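Probable glutathione S-transferase (Bordetella bronchiseptica RB50, PDB 3H1N) probably conjugates glutathione to electrophilic substrates. Local coordinates at residues A125-Y138 against G239-G251. Sequence-based numbering, arbitrary orientation. Where two conformers were deposited one is given.
Sequences AHDVHHPVAAGLYY and GDGIFRHYPELDG
Between His129 and Arg244 a flat ring meets a flat cation, an example of how planar groups can join two irregular chain segments. The guanidinium of Arg244 lies on the imidazole with the planes 20° apart, while Arg244 CD sits 3.7 Å from the ring centroid in a CH-pi contact. On the other face of the imidazole lies the carbonyl oxygen of His126. In-plane, His129 NE2 gives a nearly straight hydrogen bond to Ile242 O (2.8 Å, 168° at the hydrogen), although the donor stands above the carbonyl plane. The ring reaches this oxygen because CG is tucked between the backbone N and the carbonyl carbon (chi1 51°).

The extended arm of Arg244 is steadied within 239-251: NE bonds to a lone pair of Gly241 O, and Arg244 NH1 to Tyr246 OH at 3.0 Å. His130 turns its ring edge to the same guanidinium face as His129. Tyr246 in turn stacks face-to-face on Tyr138, nearly parallel with centroids 3.9 Å apart, and makes an offset edge-to-face pair with His129, Tyr246 CE2 lying near His129 CB; the three rings form an aromatic cluster. With CG anti to its backbone N, Tyr138 also carries its hydroxyl to Glu248, a hydrogen bond modelled at 2.4 Å from Tyr138 OH to Glu248 OE2, so short that its exact length is doubtful; that carboxylate oxygen accepts from Gln142 as well. Leu249 CD1 fills in beside Val128, His129 CB and the Tyr138 ring, and Ala125 CB is 3.5 Å from Phe243 CE1.

The contact thus clasps the C-terminal tail to the loop between helices 105-127 and 142-167. With the guanidinium flat on His129 and the edge of His130 turned to it, protonation of either imidazole would probably be less favourable.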
loop_
_atom_site.group_PDB
_atom_site.type_symbol
_atom_site.label_atom_id
_atom_site.label_comp_id
_atom_site.label_asym_id
_atom_site.label_seq_id
_atom_site.Cartn_x
_atom_site.Cartn_y
_atom_site.Cartn_z
ATOM N N ALA B 125 8.301 -9.641 2.576
ATOM C CA ALA B 125 8.973 -10.398 3.647
ATOM C C ALA B 125 8.028 -11.401 4.322
ATOM O O ALA B 125 8.477 -12.425 4.878
ATOM C CB ALA B 125 9.605 -9.450 4.671
ATOM N N HIS B 126 6.728 -11.099 4.294
ATOM C CA HIS B 126 5.720 -12.014 4.819
ATOM C C HIS B 126 5.393 -13.079 3.795
ATOM O O HIS B 126 5.294 -14.271 4.108
ATOM C CB HIS B 126 4.437 -11.275 5.182
ATOM C CG HIS B 126 3.285 -12.189 5.453
ATOM N ND1 HIS B 126 2.360 -12.515 4.485
ATOM C CD2 HIS B 126 2.925 -12.871 6.564
ATOM C CE1 HIS B 126 1.468 -13.345 4.995
ATOM N NE2 HIS B 126 1.787 -13.576 6.254
ATOM N N ASP B 127 5.193 -12.636 2.564
ATOM C CA ASP B 127 4.761 -13.530 1.514
ATOM C C ASP B 127 5.842 -14.556 1.134
ATOM O O ASP B 127 5.527 -15.558 0.522
ATOM C CB ASP B 127 4.286 -12.727 0.307
ATOM C CG ASP B 127 2.950 -12.019 0.552
ATOM O OD1 ASP B 127 2.363 -12.119 1.655
ATOM O OD2 ASP B 127 2.457 -11.379 -0.397
ATOM N N VAL B 128 7.103 -14.340 1.530
ATOM C CA VAL B 128 8.154 -15.312 1.226
ATOM C C VAL B 128 7.836 -16.674 1.881
ATOM O O VAL B 128 8.104 -17.720 1.301
ATOM C CB VAL B 128 9.568 -14.796 1.637
ATOM C CG1 VAL B 128 9.839 -15.024 3.116
ATOM C CG2 VAL B 128 10.641 -15.469 0.801
ATOM N N HIS B 129 7.263 -16.638 3.090
ATOM C CA HIS B 129 6.913 -17.857 3.833
ATOM C C HIS B 129 5.439 -18.220 3.763
ATOM O O HIS B 129 5.061 -19.327 4.153
ATOM C CB HIS B 129 7.410 -17.829 5.293
ATOM C CG HIS B 129 7.033 -16.592 6.055
ATOM N ND1 HIS B 129 5.747 -16.346 6.490
ATOM C CD2 HIS B 129 7.784 -15.552 6.495
ATOM C CE1 HIS B 129 5.720 -15.200 7.153
ATOM N NE2 HIS B 129 6.942 -14.696 7.164
ATOM N N HIS B 130 4.620 -17.303 3.247
ATOM C CA HIS B 130 3.219 -17.582 2.954
ATOM C C HIS B 130 2.867 -17.221 1.508
ATOM O O HIS B 130 1.991 -16.373 1.261
ATOM C CB HIS B 130 2.280 -16.872 3.941
ATOM C CG HIS B 130 2.318 -17.464 5.311
ATOM N ND1 HIS B 130 1.265 -18.169 5.850
ATOM C CD2 HIS B 130 3.304 -17.486 6.239
ATOM C CE1 HIS B 130 1.602 -18.597 7.057
ATOM N NE2 HIS B 130 2.833 -18.192 7.317
ATOM N N PRO B 131 3.532 -17.876 0.544
ATOM C CA PRO B 131 3.348 -17.527 -0.869
ATOM C C PRO B 131 2.031 -18.001 -1.457
ATOM O O PRO B 131 1.589 -17.463 -2.488
ATOM C CB PRO B 131 4.521 -18.240 -1.556
ATOM C CG PRO B 131 4.813 -19.420 -0.648
ATOM C CD PRO B 131 4.598 -18.880 0.732
ATOM N N VAL B 132 1.417 -19.010 -0.830
ATOM C CA VAL B 132 0.147 -19.558 -1.318
ATOM C C VAL B 132 -1.039 -18.864 -0.636
ATOM O O VAL B 132 -1.985 -18.424 -1.307
ATOM C CB VAL B 132 0.061 -21.113 -1.136
ATOM C CG1 VAL B 132 -1.312 -21.652 -1.566
ATOM C CG2 VAL B 132 1.193 -21.835 -1.893
ATOM N N ALA B 133 -0.983 -18.759 0.693
ATOM C CA ALA B 133 -2.111 -18.256 1.466
ATOM C C ALA B 133 -1.678 -17.802 2.847
ATOM O O ALA B 133 -1.008 -18.546 3.583
ATOM C CB ALA B 133 -3.175 -19.330 1.587
ATOM N N ALA B 134 -2.079 -16.577 3.196
ATOM C CA ALA B 134 -1.793 -16.008 4.512
ATOM C C ALA B 134 -2.466 -16.842 5.601
ATOM O O ALA B 134 -1.953 -16.956 6.718
ATOM C CB ALA B 134 -2.268 -14.557 4.564
ATOM N N GLY B 135 -3.593 -17.465 5.249
ATOM C CA GLY B 135 -4.355 -18.265 6.196
ATOM C C GLY B 135 -3.916 -19.706 6.389
ATOM O O GLY B 135 -4.500 -20.410 7.204
ATOM N N LEU B 136 -2.917 -20.169 5.637
ATOM C CA LEU B 136 -2.440 -21.553 5.777
ATOM C C LEU B 136 -1.071 -21.576 6.442
ATOM O O LEU B 136 -0.342 -20.584 6.380
ATOM C CB LEU B 136 -2.374 -22.267 4.423
ATOM C CG LEU B 136 -3.677 -22.393 3.616
ATOM C CD1 LEU B 136 -3.417 -23.054 2.255
ATOM C CD2 LEU B 136 -4.782 -23.140 4.390
ATOM N N TYR B 137 -0.720 -22.700 7.062
ATOM C CA TYR B 137 0.538 -22.796 7.799
ATOM C C TYR B 137 1.732 -22.827 6.860
ATOM O O TYR B 137 1.646 -23.320 5.729
ATOM C CB TYR B 137 0.558 -24.025 8.710
ATOM C CG TYR B 137 -0.512 -23.988 9.771
ATOM C CD1 TYR B 137 -0.480 -23.025 10.780
ATOM C CD2 TYR B 137 -1.572 -24.891 9.748
ATOM C CE1 TYR B 137 -1.470 -22.970 11.750
ATOM C CE2 TYR B 137 -2.571 -24.850 10.716
ATOM C CZ TYR B 137 -2.512 -23.883 11.716
ATOM O OH TYR B 137 -3.500 -23.829 12.680
ATOM N N TYR B 138 2.847 -22.306 7.348
ATOM C CA TYR B 138 4.097 -22.324 6.604
ATOM C C TYR B 138 4.453 -23.735 6.141
ATOM O O TYR B 138 4.799 -23.938 4.980
ATOM C CB TYR B 138 5.233 -21.713 7.437
ATOM C CG TYR B 138 6.614 -22.007 6.882
ATOM C CD1 TYR B 138 7.003 -21.516 5.634
ATOM C CD2 TYR B 138 7.533 -22.764 7.616
ATOM C CE1 TYR B 138 8.262 -21.791 5.115
ATOM C CE2 TYR B 138 8.797 -23.045 7.111
ATOM C CZ TYR B 138 9.157 -22.552 5.867
ATOM O OH TYR B 138 10.409 -22.801 5.363
ATOM N N GLY B 239 9.125 -13.190 15.920
ATOM C CA GLY B 239 8.845 -14.595 16.175
ATOM C C GLY B 239 8.111 -15.156 14.977
ATOM O O GLY B 239 8.701 -15.368 13.922
ATOM N N ASP B 240 6.820 -15.383 15.133
ATOM C CA ASP B 240 6.034 -15.926 14.031
ATOM C C ASP B 240 5.062 -14.903 13.483
ATOM O O ASP B 240 3.876 -15.180 13.283
ATOM C CB ASP B 240 5.361 -17.233 14.443
ATOM C CG ASP B 240 6.374 -18.313 14.737
ATOM O OD1 ASP B 240 6.794 -19.024 13.796
ATOM O OD2 ASP B 240 6.791 -18.416 15.905
ATOM N N GLY B 241 5.600 -13.718 13.215
ATOM C CA GLY B 241 4.845 -12.645 12.586
ATOM C C GLY B 241 5.206 -12.523 11.126
ATOM O O GLY B 241 5.249 -13.518 10.405
ATOM N N ILE B 242 5.477 -11.292 10.703
ATOM C CA ILE B 242 5.872 -10.965 9.330
ATOM C C ILE B 242 7.300 -11.430 9.035
ATOM O O ILE B 242 7.529 -12.127 8.047
ATOM C CB ILE B 242 5.759 -9.433 9.091
ATOM C CG1 ILE B 242 4.286 -9.023 9.067
ATOM C CG2 ILE B 242 6.477 -8.995 7.779
ATOM C CD1 ILE B 242 4.085 -7.540 9.045
ATOM N N PHE B 243 8.237 -11.044 9.912
ATOM C CA PHE B 243 9.666 -11.341 9.759
ATOM C C PHE B 243 10.026 -12.615 10.539
ATOM O O PHE B 243 10.045 -12.622 11.774
ATOM C CB PHE B 243 10.527 -10.141 10.207
ATOM C CG PHE B 243 10.216 -8.856 9.460
ATOM C CD1 PHE B 243 10.718 -8.647 8.179
ATOM C CD2 PHE B 243 9.415 -7.861 10.042
ATOM C CE1 PHE B 243 10.450 -7.467 7.479
ATOM C CE2 PHE B 243 9.129 -6.675 9.347
ATOM C CZ PHE B 243 9.643 -6.479 8.058
ATOM N N ARG B 244 10.255 -13.703 9.809
ATOM C CA ARG B 244 10.460 -15.008 10.419
ATOM C C ARG B 244 11.791 -15.579 9.990
ATOM O O ARG B 244 12.108 -15.622 8.799
ATOM C CB ARG B 244 9.350 -15.994 10.040
ATOM C CG ARG B 244 7.937 -15.601 10.477
ATOM C CD ARG B 244 6.967 -16.731 10.187
ATOM N NE ARG B 244 5.578 -16.392 10.485
ATOM C CZ ARG B 244 4.570 -17.272 10.478
ATOM N NH1 ARG B 244 4.797 -18.557 10.241
ATOM N NH2 ARG B 244 3.330 -16.870 10.740
ATOM N N HIS B 245 12.564 -16.043 10.958
ATOM C CA HIS B 245 13.840 -16.673 10.639
ATOM C C HIS B 245 13.682 -18.166 10.335
ATOM O O HIS B 245 13.548 -18.986 11.241
ATOM C CB HIS B 245 14.861 -16.449 11.761
ATOM C CG HIS B 245 16.160 -17.160 11.532
ATOM N ND1 HIS B 245 16.829 -17.110 10.330
ATOM C CD2 HIS B 245 16.894 -17.961 12.338
ATOM C CE1 HIS B 245 17.924 -17.842 10.405
ATOM N NE2 HIS B 245 17.992 -18.361 11.617
ATOM N N TYR B 246 13.717 -18.505 9.048
ATOM C CA TYR B 246 13.743 -19.884 8.586
ATOM C C TYR B 246 15.076 -20.107 7.868
ATOM O O TYR B 246 15.299 -19.549 6.804
ATOM C CB TYR B 246 12.582 -20.120 7.606
ATOM C CG TYR B 246 11.212 -20.085 8.247
ATOM C CD1 TYR B 246 10.893 -20.940 9.309
ATOM C CD2 TYR B 246 10.226 -19.216 7.776
ATOM C CE1 TYR B 246 9.626 -20.917 9.898
ATOM C CE2 TYR B 246 8.950 -19.191 8.350
ATOM C CZ TYR B 246 8.656 -20.045 9.407
ATOM O OH TYR B 246 7.398 -20.023 9.972
ATOM N N PRO B 247 15.987 -20.890 8.466
ATOM C CA PRO B 247 17.298 -21.105 7.829
ATOM C C PRO B 247 17.181 -21.569 6.362
ATOM O O PRO B 247 17.978 -21.144 5.510
ATOM C CB PRO B 247 17.934 -22.188 8.706
ATOM C CG PRO B 247 17.316 -21.971 10.059
ATOM C CD PRO B 247 15.880 -21.587 9.761
ATOM N N GLU B 248 16.171 -22.391 6.064
ATOM C CA GLU B 248 15.988 -22.933 4.706
ATOM C C GLU B 248 15.648 -21.883 3.634
ATOM O O GLU B 248 15.885 -22.107 2.440
ATOM C CB GLU B 248 14.972 -24.090 4.698
ATOM C CG GLU B 248 13.523 -23.704 5.033
ATOM C CD GLU B 248 13.195 -23.754 6.519
ATOM O OE1 GLU B 248 14.112 -23.648 7.380
ATOM O OE2 GLU B 248 11.992 -23.883 6.837
ATOM N N LEU B 249 15.119 -20.739 4.070
ATOM C CA LEU B 249 14.810 -19.637 3.173
ATOM C C LEU B 249 15.960 -18.629 3.018
ATOM O O LEU B 249 15.919 -17.782 2.130
ATOM C CB LEU B 249 13.519 -18.932 3.630
ATOM C CG LEU B 249 12.274 -19.819 3.788
ATOM C CD1 LEU B 249 11.037 -18.949 4.009
ATOM C CD2 LEU B 249 12.077 -20.723 2.570
ATOM N N ASP B 250 16.995 -18.741 3.862
ATOM C CA ASP B 250 18.140 -17.833 3.821
ATOM C C ASP B 250 19.229 -18.367 2.850
ATOM O O ASP B 250 19.121 -19.475 2.310
ATOM C CB ASP B 250 18.703 -17.674 5.254
ATOM C CG ASP B 250 19.479 -16.364 5.478
ATOM O OD1 ASP B 250 19.566 -15.509 4.583
ATOM O OD2 ASP B 250 20.028 -16.201 6.592
ATOM N N GLY B 251 20.248 -17.558 2.603
ATOM C CA GLY B 251 21.393 -17.955 1.772
ATOM C C GLY B 251 22.301 -16.767 1.514
ATOM O O GLY B 251 21.887 -15.623 1.688
HETATM O O HOH W 1 10.304 -13.214 6.782
HETATM O O HOH W 2 2.406 -20.517 9.933
#